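PDB 3LHO: putative hydrolase from Shewanella frigidimarina, which probably acts as an iron(II)-dependent dioxygenase of the 2-oxoadipate dioxygenase/decarboxylase family, converting 2-oxoadipate to 2-hydroxyglutarate. Local coordinates for residues 86-89 with 90-93; 140-143 with 144-148; 240-243 with 244-248. One frame throughout, in Å; residues are numbered along the deposited sequence. Where two conformers were deposited one is given.

Contact 1. Residues 86-89 with 90-93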
ATOM      1  N   HIS A  86      -1.813  11.641  11.281  1.00 17.83           N
ATOM      2  CA  HIS A  86      -2.714  11.616  12.436  1.00 19.14           C
ATOM      3  C   HIS A  86      -1.999  12.349  13.605  1.00 20.48           C
ATOM      4  O   HIS A  86      -0.750  12.367  13.657  1.00 19.46           O
ATOM      5  CB  HIS A  86      -3.050  10.174  12.796  1.00 20.09           C
ATOM      6  CG  HIS A  86      -4.134  10.028  13.808  1.00 18.00           C
ATOM      7  ND1 HIS A  86      -3.900  10.099  15.162  1.00 17.98           N
ATOM      8  CD2 HIS A  86      -5.465   9.803  13.665  1.00 29.60           C
ATOM      9  CE1 HIS A  86      -5.038   9.915  15.817  1.00 24.58           C
ATOM     10  NE2 HIS A  86      -6.007   9.734  14.930  1.00 24.57           N
ATOM     11  N   PRO A  87      -2.773  13.007  14.493  1.00 20.31           N
ATOM     12  CA  PRO A  87      -2.118  13.722  15.627  1.00 18.90           C
ATOM     13  C   PRO A  87      -1.322  12.810  16.583  1.00 19.37           C
ATOM     14  O   PRO A  87      -0.388  13.273  17.249  1.00 18.03           O
ATOM     15  CB  PRO A  87      -3.283  14.410  16.356  1.00 22.30           C
ATOM     16  CG  PRO A  87      -4.561  13.917  15.709  1.00 25.25           C
ATOM     17  CD  PRO A  87      -4.204  13.374  14.353  1.00 19.01           C
ATOM     18  N   ASP A  88      -1.703  11.535  16.656  1.00 17.01           N
ATOM     19  CA  ASP A  88      -0.958  10.521  17.406  1.00 17.99           C
ATOM     20  C   ASP A  88       0.191   9.936  16.560  1.00 20.24           C
ATOM     21  O   ASP A  88      -0.048   9.222  15.552  1.00 15.93           O
ATOM     22  CB  ASP A  88      -1.924   9.422  17.808  1.00 18.74           C
ATOM     23  CG  ASP A  88      -1.282   8.307  18.631  1.00 23.15           C
ATOM     24  OD1 ASP A  88      -0.065   8.289  18.856  1.00 21.76           O
ATOM     25  OD2 ASP A  88      -2.036   7.405  19.003  1.00 30.63           O
ATOM     26  N   PRO A  89       1.441  10.205  16.971  1.00 20.25           N
ATOM     27  CA  PRO A  89       2.603   9.725  16.192  1.00 20.18           C
ATOM     28  C   PRO A  89       2.757   8.210  16.130  1.00 18.22           C
ATOM     29  O   PRO A  89       3.461   7.726  15.267  1.00 22.14           O
ATOM     30  CB  PRO A  89       3.795  10.355  16.917  1.00 22.15           C
ATOM     31  CG  PRO A  89       3.343  10.424  18.323  1.00 21.68           C
ATOM     32  CD  PRO A  89       1.877  10.836  18.236  1.00 22.01           C
ATOM     33  N   LYS A  90       2.082   7.447  16.997  1.00 17.02           N
ATOM     34  CA  LYS A  90       2.078   5.985  16.875  1.00 20.10           C
ATOM     35  C   LYS A  90       1.324   5.486  15.629  1.00 18.32           C
ATOM     36  O   LYS A  90       1.512   4.349  15.221  1.00 22.98           O
ATOM     37  CB  LYS A  90       1.421   5.328  18.088  1.00 18.79           C
ATOM     38  CG  LYS A  90       2.199   5.496  19.397  1.00 35.29           C
ATOM     39  CD  LYS A  90       1.638   4.570  20.489  1.00 42.78           C
ATOM     40  CE  LYS A  90       2.310   4.791  21.855  1.00 55.53           C
ATOM     41  NZ  LYS A  90       1.801   5.998  22.588  1.00 56.05           N
ATOM     42  N   GLN A  91       0.426   6.315  15.091  1.00 14.80           N
ATOM     43  CA  GLN A  91      -0.409   5.897  13.991  1.00 17.03           C
ATOM     44  C   GLN A  91       0.364   6.041  12.690  1.00 15.78           C
ATOM     45  O   GLN A  91       1.204   6.923  12.543  1.00 18.12           O
ATOM     46  CB  GLN A  91      -1.743   6.663  13.976  1.00 13.58           C
ATOM     47  CG  GLN A  91      -2.629   6.456  15.224  1.00 18.92           C
ATOM     48  CD  GLN A  91      -3.040   5.029  15.418  1.00 21.68           C
ATOM     49  OE1 GLN A  91      -3.056   4.231  14.479  1.00 22.52           O
ATOM     50  NE2 GLN A  91      -3.364   4.687  16.641  1.00 24.22           N
ATOM     51  N   PRO A  92       0.127   5.123  11.751  1.00 15.55           N
ATOM     52  CA  PRO A  92       0.849   5.210  10.514  1.00 15.79           C
ATOM     53  C   PRO A  92       0.472   6.434   9.673  1.00 15.15           C
ATOM     54  O   PRO A  92      -0.672   6.888   9.704  1.00 16.49           O
ATOM     55  CB  PRO A  92       0.437   3.909   9.798  1.00 15.39           C
ATOM     56  CG  PRO A  92      -0.808   3.468  10.438  1.00 22.91           C
ATOM     57  CD  PRO A  92      -0.705   3.912  11.845  1.00 15.61           C
ATOM     58  N   LYS A  93       1.394   6.945   8.871  1.00 15.94           N
ATOM     59  CA  LYS A  93       1.004   7.772   7.790  1.00 16.55           C
ATOM     60  C   LYS A  93       0.222   6.941   6.786  1.00 14.51           C
ATOM     61  O   LYS A  93       0.440   5.759   6.654  1.00 16.04           O
ATOM     62  CB  LYS A  93       2.232   8.382   7.053  1.00 14.77           C
ATOM     63  CG  LYS A  93       3.133   9.216   7.934  1.00 18.89           C
ATOM     64  CD  LYS A  93       4.309   9.712   7.100  1.00 23.81           C
ATOM     65  CE  LYS A  93       5.467  10.122   7.941  1.00 37.52           C
ATOM     66  NZ  LYS A  93       6.131   8.897   8.474  1.00 42.07           N
TER
HETATM   67  O   HOH W   1       0.365   9.802  11.048  1.00 30.87           O
HETATM   68  O   HOH W   2      -4.489   6.907  18.604  1.00 29.47           O
HETATM   69  O   HOH W   3       1.237   8.095  21.097  1.00 40.13           O
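D88 holds the loop that Q91 closes, and it does so from both backbone and side chain. D88 O accepts from Q91 N at 3.0 Å, the donor standing above the carbonyl plane, while D88 OD1 takes K90 N at 3.0 Å from above the carboxylate plane. With CG anti to the backbone N (chi1 -179°) and beside the carbonyl carbon, the D88 carboxylate lies where OD1 can meet K90 N. The close-packed part is on the H86 side: Q91 CG sits over one face of the imidazole, offset toward its rim and 4.2 Å from the H86 ring centroid, a CH-pi contact, and P87 CD occupies the opposite face. The ring is further steadied by H86 ND1, which accepts from D88 N at 3.0 Å, and by Y66, which meets it edge-to-face. Toward K90 the carboxylate side is bridged by water. One water joins D88 OD2 to Q91 NE2, whose protein partner is N7 OD1 on helix 6-20; another joins D88 OD1 to K90 NZ, which stand 4.8 Å apart and do not touch directly. The Q91 N to D88 O bond closes a type I beta turn, braced by these side chains, in the connection between antiparallel strands 79-85 and 93-99.

Contact 2. Residues 140-143 with 144-148; sequences KATY and QALLA
Y143 and L147, one turn apart on helix 140-149, illustrate how an i to i+4 pair shares a helix face. Following the tyrosine outward, CB sits beside the Q144 peptide simply as its neighbour in the chain, and Y143 CD2 comes to 4.2 Å from Q144 NE2, the ring and amide planes being almost perpendicular. Farther out, Y143 CE2 reaches L147 CD2 at 3.8 Å; CZ and OH pass the same methyl at slightly longer range. CG is anti to the backbone N (chi1 177°), beside the carbonyl carbon, which leaves the ring within reach of L147 on the next turn, and the leucine methyl approaches it obliquely. The tyrosine side chain also meets A154 and A158 of helix 151-159, and its ring meets that of F222, planes at about 45°. Were the ring cut back to an alanine here, L147 CD2 would probably lose its aromatic neighbour and a gap would be likely to open toward A154 and A158.

On another side, T142 and L146 run alongside each other, pointing the same way: in the conformer described, L146 CD1 stands 4.2 Å from T142 CG2, and both side chains touch S111 of helix 106-116. T142 OG1 is engaged by D139 OD1 just before the helix. Beneath these side chains, L147 N gives to Y143 O at 2.9 Å, and L146 N to T142 O at 3.0 Å, nearly in line with the carbonyl. Such i+4 to i bonds, repeated from K140 and A141, are the signature of an alpha helix, here packed against helices 106-116 and 151-159 and the 217-222/225-230 hairpin.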
ATOM      1  N   LYS A 140      -9.068 -13.107 -17.857  1.00 17.56           N
ATOM      2  CA  LYS A 140      -7.613 -13.127 -17.983  1.00 18.14           C
ATOM      3  C   LYS A 140      -7.142 -12.152 -19.037  1.00 18.12           C
ATOM      4  O   LYS A 140      -6.127 -11.490 -18.835  1.00 18.70           O
ATOM      5  CB  LYS A 140      -7.108 -14.549 -18.293  1.00 19.51           C
ATOM      6  CG  LYS A 140      -7.362 -15.539 -17.142  1.00 21.19           C
ATOM      7  CD  LYS A 140      -6.692 -16.899 -17.363  1.00 17.05           C
ATOM      8  CE  LYS A 140      -7.417 -17.743 -18.330  1.00 13.92           C
ATOM      9  NZ  LYS A 140      -6.624 -19.001 -18.614  1.00 13.38           N
ATOM     10  N   ALA A 141      -7.879 -12.042 -20.148  1.00 18.09           N
ATOM     11  CA  ALA A 141      -7.472 -11.169 -21.257  1.00 18.82           C
ATOM     12  C   ALA A 141      -7.512  -9.719 -20.822  1.00 16.48           C
ATOM     13  O   ALA A 141      -6.657  -8.907 -21.250  1.00 20.15           O
ATOM     14  CB  ALA A 141      -8.390 -11.380 -22.503  1.00 18.82           C
ATOM     15  N   THR A 142      -8.492  -9.386 -19.987  1.00 19.04           N
ATOM     16  CA  THR A 142      -8.598  -8.013 -19.422  1.00 18.21           C
ATOM     17  C   THR A 142      -7.425  -7.708 -18.508  1.00 18.74           C
ATOM     18  O   THR A 142      -6.776  -6.662 -18.638  1.00 17.23           O
ATOM     19  CB  THR A 142      -9.944  -7.800 -18.714  1.00 16.83           C
ATOM     20  OG1 THR A 142     -10.999  -7.921 -19.674  1.00 18.24           O
ATOM     21  CG2 THR A 142     -10.019  -6.395 -18.084  1.00 17.27           C
ATOM     22  N   TYR A 143      -7.135  -8.632 -17.591  1.00 17.38           N
ATOM     23  CA  TYR A 143      -5.961  -8.538 -16.759  1.00 17.49           C
ATOM     24  C   TYR A 143      -4.696  -8.324 -17.569  1.00 16.70           C
ATOM     25  O   TYR A 143      -3.922  -7.431 -17.245  1.00 18.03           O
ATOM     26  CB  TYR A 143      -5.817  -9.771 -15.882  1.00 17.13           C
ATOM     27  CG  TYR A 143      -4.587  -9.765 -15.039  1.00 11.47           C
ATOM     28  CD1 TYR A 143      -4.492  -8.948 -13.929  1.00 16.80           C
ATOM     29  CD2 TYR A 143      -3.517 -10.614 -15.312  1.00 15.56           C
ATOM     30  CE1 TYR A 143      -3.340  -8.957 -13.108  1.00 17.30           C
ATOM     31  CE2 TYR A 143      -2.349 -10.611 -14.504  1.00 23.54           C
ATOM     32  CZ  TYR A 143      -2.280  -9.783 -13.394  1.00 21.53           C
ATOM     33  OH  TYR A 143      -1.141  -9.760 -12.596  1.00 20.18           O
ATOM     34  N   GLN A 144      -4.495  -9.114 -18.634  1.00 17.66           N
ATOM     35  CA  GLN A 144      -3.288  -8.959 -19.472  1.00 18.83           C
ATOM     36  C   GLN A 144      -3.193  -7.637 -20.202  1.00 17.29           C
ATOM     37  O   GLN A 144      -2.087  -7.093 -20.342  1.00 19.17           O
ATOM     38  CB  GLN A 144      -3.206 -10.068 -20.551  1.00 21.89           C
ATOM     39  CG  GLN A 144      -2.832 -11.424 -19.983  1.00 33.75           C
ATOM     40  CD  GLN A 144      -1.410 -11.443 -19.457  1.00 41.38           C
ATOM     41  OE1 GLN A 144      -0.532 -10.751 -19.994  1.00 37.88           O
ATOM     42  NE2 GLN A 144      -1.177 -12.215 -18.389  1.00 45.28           N
ATOM     43  N   ALA A 145      -4.327  -7.152 -20.711  1.00 17.33           N
ATOM     44  CA  ALA A 145      -4.379  -5.862 -21.435  1.00 19.45           C
ATOM     45  C   ALA A 145      -3.967  -4.735 -20.482  1.00 17.45           C
ATOM     46  O   ALA A 145      -3.196  -3.876 -20.846  1.00 18.44           O
ATOM     47  CB  ALA A 145      -5.789  -5.599 -22.027  1.00 18.49           C
ATOM     48  N   LEU A 146      -4.472  -4.770 -19.247  1.00 19.85           N
ATOM     49  CA  LEU A 146      -4.078  -3.775 -18.236  0.50 17.92           C
ATOM     50  C   LEU A 146      -2.586  -3.901 -17.928  1.00 18.36           C
ATOM     51  O   LEU A 146      -1.834  -2.892 -17.941  1.00 16.58           O
ATOM     52  CB  LEU A 146      -4.916  -3.926 -16.953  0.50 17.29           C
ATOM     53  CG  LEU A 146      -6.186  -3.057 -16.851  0.50 17.54           C
ATOM     54  CD1 LEU A 146      -7.200  -3.306 -17.986  0.50 11.82           C
ATOM     55  CD2 LEU A 146      -6.841  -3.273 -15.480  0.50 13.91           C
ATOM     56  N   LEU A 147      -2.157  -5.142 -17.697  1.00 20.30           N
ATOM     57  CA  LEU A 147      -0.786  -5.436 -17.309  1.00 19.78           C
ATOM     58  C   LEU A 147       0.196  -4.951 -18.383  1.00 19.76           C
ATOM     59  O   LEU A 147       1.244  -4.490 -18.044  1.00 21.56           O
ATOM     60  CB  LEU A 147      -0.643  -6.942 -16.988  1.00 21.84           C
ATOM     61  CG  LEU A 147       0.643  -7.477 -16.360  1.00 21.95           C
ATOM     62  CD1 LEU A 147       0.952  -6.839 -14.983  1.00 21.52           C
ATOM     63  CD2 LEU A 147       0.573  -8.986 -16.235  1.00 25.66           C
ATOM     64  N   ALA A 148      -0.203  -4.965 -19.645  1.00 19.86           N
ATOM     65  CA  ALA A 148       0.687  -4.558 -20.750  1.00 22.73           C
ATOM     66  C   ALA A 148       1.021  -3.073 -20.681  1.00 23.75           C
ATOM     67  O   ALA A 148       2.058  -2.655 -21.163  1.00 26.57           O
ATOM     68  CB  ALA A 148       0.062  -4.903 -22.124  1.00 20.92           C
TER

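Contact 3. Residues 240-243 with 244-248; sequences YPMA and NGQLY
The backbone of Y240–Y248 doubles back through a type I turn from M242 to G245, with Y248 N donating to Y240 O (2.9 Å, 177°) and M242 N to Q246 O (2.8 Å) on either side of the single bridge between P241 and L247. G245 N closes the turn on M242 O, and at the backbone angles of G245, with phi 95°, a CB would be pressed against the carbonyl O of N244. N244 adds an Asx turn: N244 OD1 accepts from Q246 N at 3.1 Å, the donor lying above the amide's carbonyl plane; with CG between the backbone N and the carbonyl carbon (chi1 69°), OD1 is turned toward Q246 N. On one side P241 and L247 lie alongside, P241 CD to L247 CD2 4.1 Å. On another, selenomethionine M242 brings CG to 4.1 Å from Y248 CB, its SE near the edge of the tyrosine ring, and its bent end carries CE to 3.5 Å from L247 O. The two phenols bond outward, Y240 to E209 and Y248 to the backbone of V252. The chemistry therefore divides the work: backbone hydrogen bonds and one asparagine oxygen set the reversal, whereas side chains across it add mainly apolar contact.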
ATOM      1  N   TYR A 240      15.024  10.217   8.285  1.00 16.93           N
ATOM      2  CA  TYR A 240      16.001  11.090   8.897  1.00 19.18           C
ATOM      3  C   TYR A 240      15.506  12.516   9.055  1.00 20.89           C
ATOM      4  O   TYR A 240      14.576  12.949   8.344  1.00 20.97           O
ATOM      5  CB  TYR A 240      17.285  11.069   8.084  1.00 17.24           C
ATOM      6  CG  TYR A 240      17.989   9.734   8.085  1.00 18.16           C
ATOM      7  CD1 TYR A 240      17.555   8.688   7.276  1.00 18.02           C
ATOM      8  CD2 TYR A 240      19.123   9.524   8.859  1.00 18.95           C
ATOM      9  CE1 TYR A 240      18.214   7.473   7.272  1.00 21.21           C
ATOM     10  CE2 TYR A 240      19.779   8.328   8.851  1.00 15.69           C
ATOM     11  CZ  TYR A 240      19.338   7.302   8.060  1.00 14.49           C
ATOM     12  OH  TYR A 240      20.016   6.100   8.053  1.00 19.21           O
ATOM     13  N   PRO A 241      16.077  13.246  10.026  1.00 20.46           N
ATOM     14  CA  PRO A 241      15.678  14.637  10.223  1.00 22.67           C
ATOM     15  C   PRO A 241      16.113  15.554   9.095  1.00 22.73           C
ATOM     16  O   PRO A 241      17.204  15.401   8.544  1.00 24.40           O
ATOM     17  CB  PRO A 241      16.396  15.038  11.516  1.00 24.34           C
ATOM     18  CG  PRO A 241      16.722  13.803  12.191  1.00 19.56           C
ATOM     19  CD  PRO A 241      16.908  12.761  11.137  1.00 20.66           C
HETATM   20  N   MSE A 242      15.250  16.486   8.741  1.00 22.65           N
HETATM   21  CA  MSE A 242      15.623  17.588   7.838  1.00 26.63           C
HETATM   22  C   MSE A 242      16.423  18.672   8.587  1.00 28.55           C
HETATM   23  O   MSE A 242      16.667  18.557   9.804  1.00 27.36           O
HETATM   24  CB  MSE A 242      14.353  18.205   7.243  1.00 26.40           C
HETATM   25  CG  MSE A 242      13.511  17.189   6.499  1.00 26.58           C
HETATM   26 SE   MSE A 242      11.898  17.934   5.746  0.75 28.81          SE
HETATM   27  CE  MSE A 242      10.729  18.010   7.280  1.00 30.10           C
ATOM     28  N   ALA A 243      16.801  19.725   7.862  1.00 30.15           N
ATOM     29  CA  ALA A 243      17.514  20.856   8.443  1.00 31.06           C
ATOM     30  C   ALA A 243      16.830  21.387   9.683  1.00 30.68           C
ATOM     31  O   ALA A 243      17.504  21.713  10.641  1.00 31.71           O
ATOM     32  CB  ALA A 243      17.719  21.992   7.404  1.00 31.93           C
ATOM     33  N   ASN A 244      15.501  21.439   9.700  1.00 31.61           N
ATOM     34  CA  ASN A 244      14.786  21.963  10.878  1.00 32.61           C
ATOM     35  C   ASN A 244      14.534  20.965  12.041  1.00 32.00           C
ATOM     36  O   ASN A 244      13.872  21.312  13.032  1.00 30.23           O
ATOM     37  CB  ASN A 244      13.451  22.557  10.438  1.00 32.32           C
ATOM     38  CG  ASN A 244      12.491  21.510   9.960  1.00 34.72           C
ATOM     39  OD1 ASN A 244      12.821  20.331   9.903  1.00 33.92           O
ATOM     40  ND2 ASN A 244      11.303  21.932   9.588  1.00 36.46           N
ATOM     41  N   GLY A 245      15.012  19.732  11.912  1.00 30.66           N
ATOM     42  CA  GLY A 245      14.875  18.739  12.979  1.00 28.64           C
ATOM     43  C   GLY A 245      13.686  17.813  12.854  1.00 28.01           C
ATOM     44  O   GLY A 245      13.682  16.741  13.467  1.00 28.21           O
ATOM     45  N   GLN A 246      12.669  18.184  12.068  1.00 27.99           N
ATOM     46  CA  GLN A 246      11.514  17.275  11.867  1.00 24.99           C
ATOM     47  C   GLN A 246      11.887  16.174  10.879  1.00 22.01           C
ATOM     48  O   GLN A 246      12.719  16.375   9.990  1.00 21.44           O
ATOM     49  CB  GLN A 246      10.312  18.034  11.309  1.00 29.09           C
ATOM     50  CG  GLN A 246       9.784  19.136  12.195  1.00 36.99           C
ATOM     51  CD  GLN A 246       9.236  20.309  11.382  1.00 50.00           C
ATOM     52  OE1 GLN A 246       9.681  21.445  11.554  1.00 64.73           O
ATOM     53  NE2 GLN A 246       8.296  20.035  10.473  1.00 49.81           N
ATOM     54  N   LEU A 247      11.265  15.013  11.015  1.00 22.34           N
ATOM     55  CA  LEU A 247      11.559  13.898  10.112  1.00 21.33           C
ATOM     56  C   LEU A 247      11.060  14.231   8.706  1.00 21.57           C
ATOM     57  O   LEU A 247      10.030  14.872   8.543  1.00 22.15           O
ATOM     58  CB  LEU A 247      10.933  12.600  10.618  1.00 21.51           C
ATOM     59  CG  LEU A 247      11.507  12.024  11.914  1.00 24.39           C
ATOM     60  CD1 LEU A 247      10.756  10.763  12.284  1.00 18.70           C
ATOM     61  CD2 LEU A 247      12.984  11.753  11.768  1.00 18.30           C
ATOM     62  N   TYR A 248      11.844  13.853   7.701  1.00 23.23           N
ATOM     63  CA  TYR A 248      11.413  13.912   6.292  1.00 23.52           C
ATOM     64  C   TYR A 248      10.190  13.028   6.159  1.00 23.28           C
ATOM     65  O   TYR A 248      10.243  11.863   6.538  1.00 23.43           O
ATOM     66  CB  TYR A 248      12.527  13.406   5.370  1.00 22.01           C
ATOM     67  CG  TYR A 248      12.141  13.245   3.917  1.00 22.56           C
ATOM     68  CD1 TYR A 248      11.756  14.349   3.141  1.00 24.55           C
ATOM     69  CD2 TYR A 248      12.198  11.998   3.301  1.00 22.96           C
ATOM     70  CE1 TYR A 248      11.410  14.195   1.803  1.00 25.32           C
ATOM     71  CE2 TYR A 248      11.863  11.830   1.956  1.00 22.58           C
ATOM     72  CZ  TYR A 248      11.474  12.932   1.212  1.00 23.87           C
ATOM     73  OH  TYR A 248      11.132  12.741  -0.103  1.00 26.39           O
TER

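Overall arrangement
From the N terminus, contact 1 comes first, closing the short loop that joins strands 79-85 and 93-99 of the mixed sheet. Contact 2 follows within helix 140-149, where it closes only helical turns, and lies beside helices 106-116 and 151-159. Contact 3 then reverses the chain just after strand 235-239, which carries E235, a nickel ligand with H41 and H165. The three are in series, neither nested nor crossing. Contacts 1 and 3 share one side of the molecule, their centres about 17 Å apart and nearest atoms about 5 Å, without touching; contact 2 lies across the chain's centre, its centre about 37 and 42 Å from those of contacts 1 and 3.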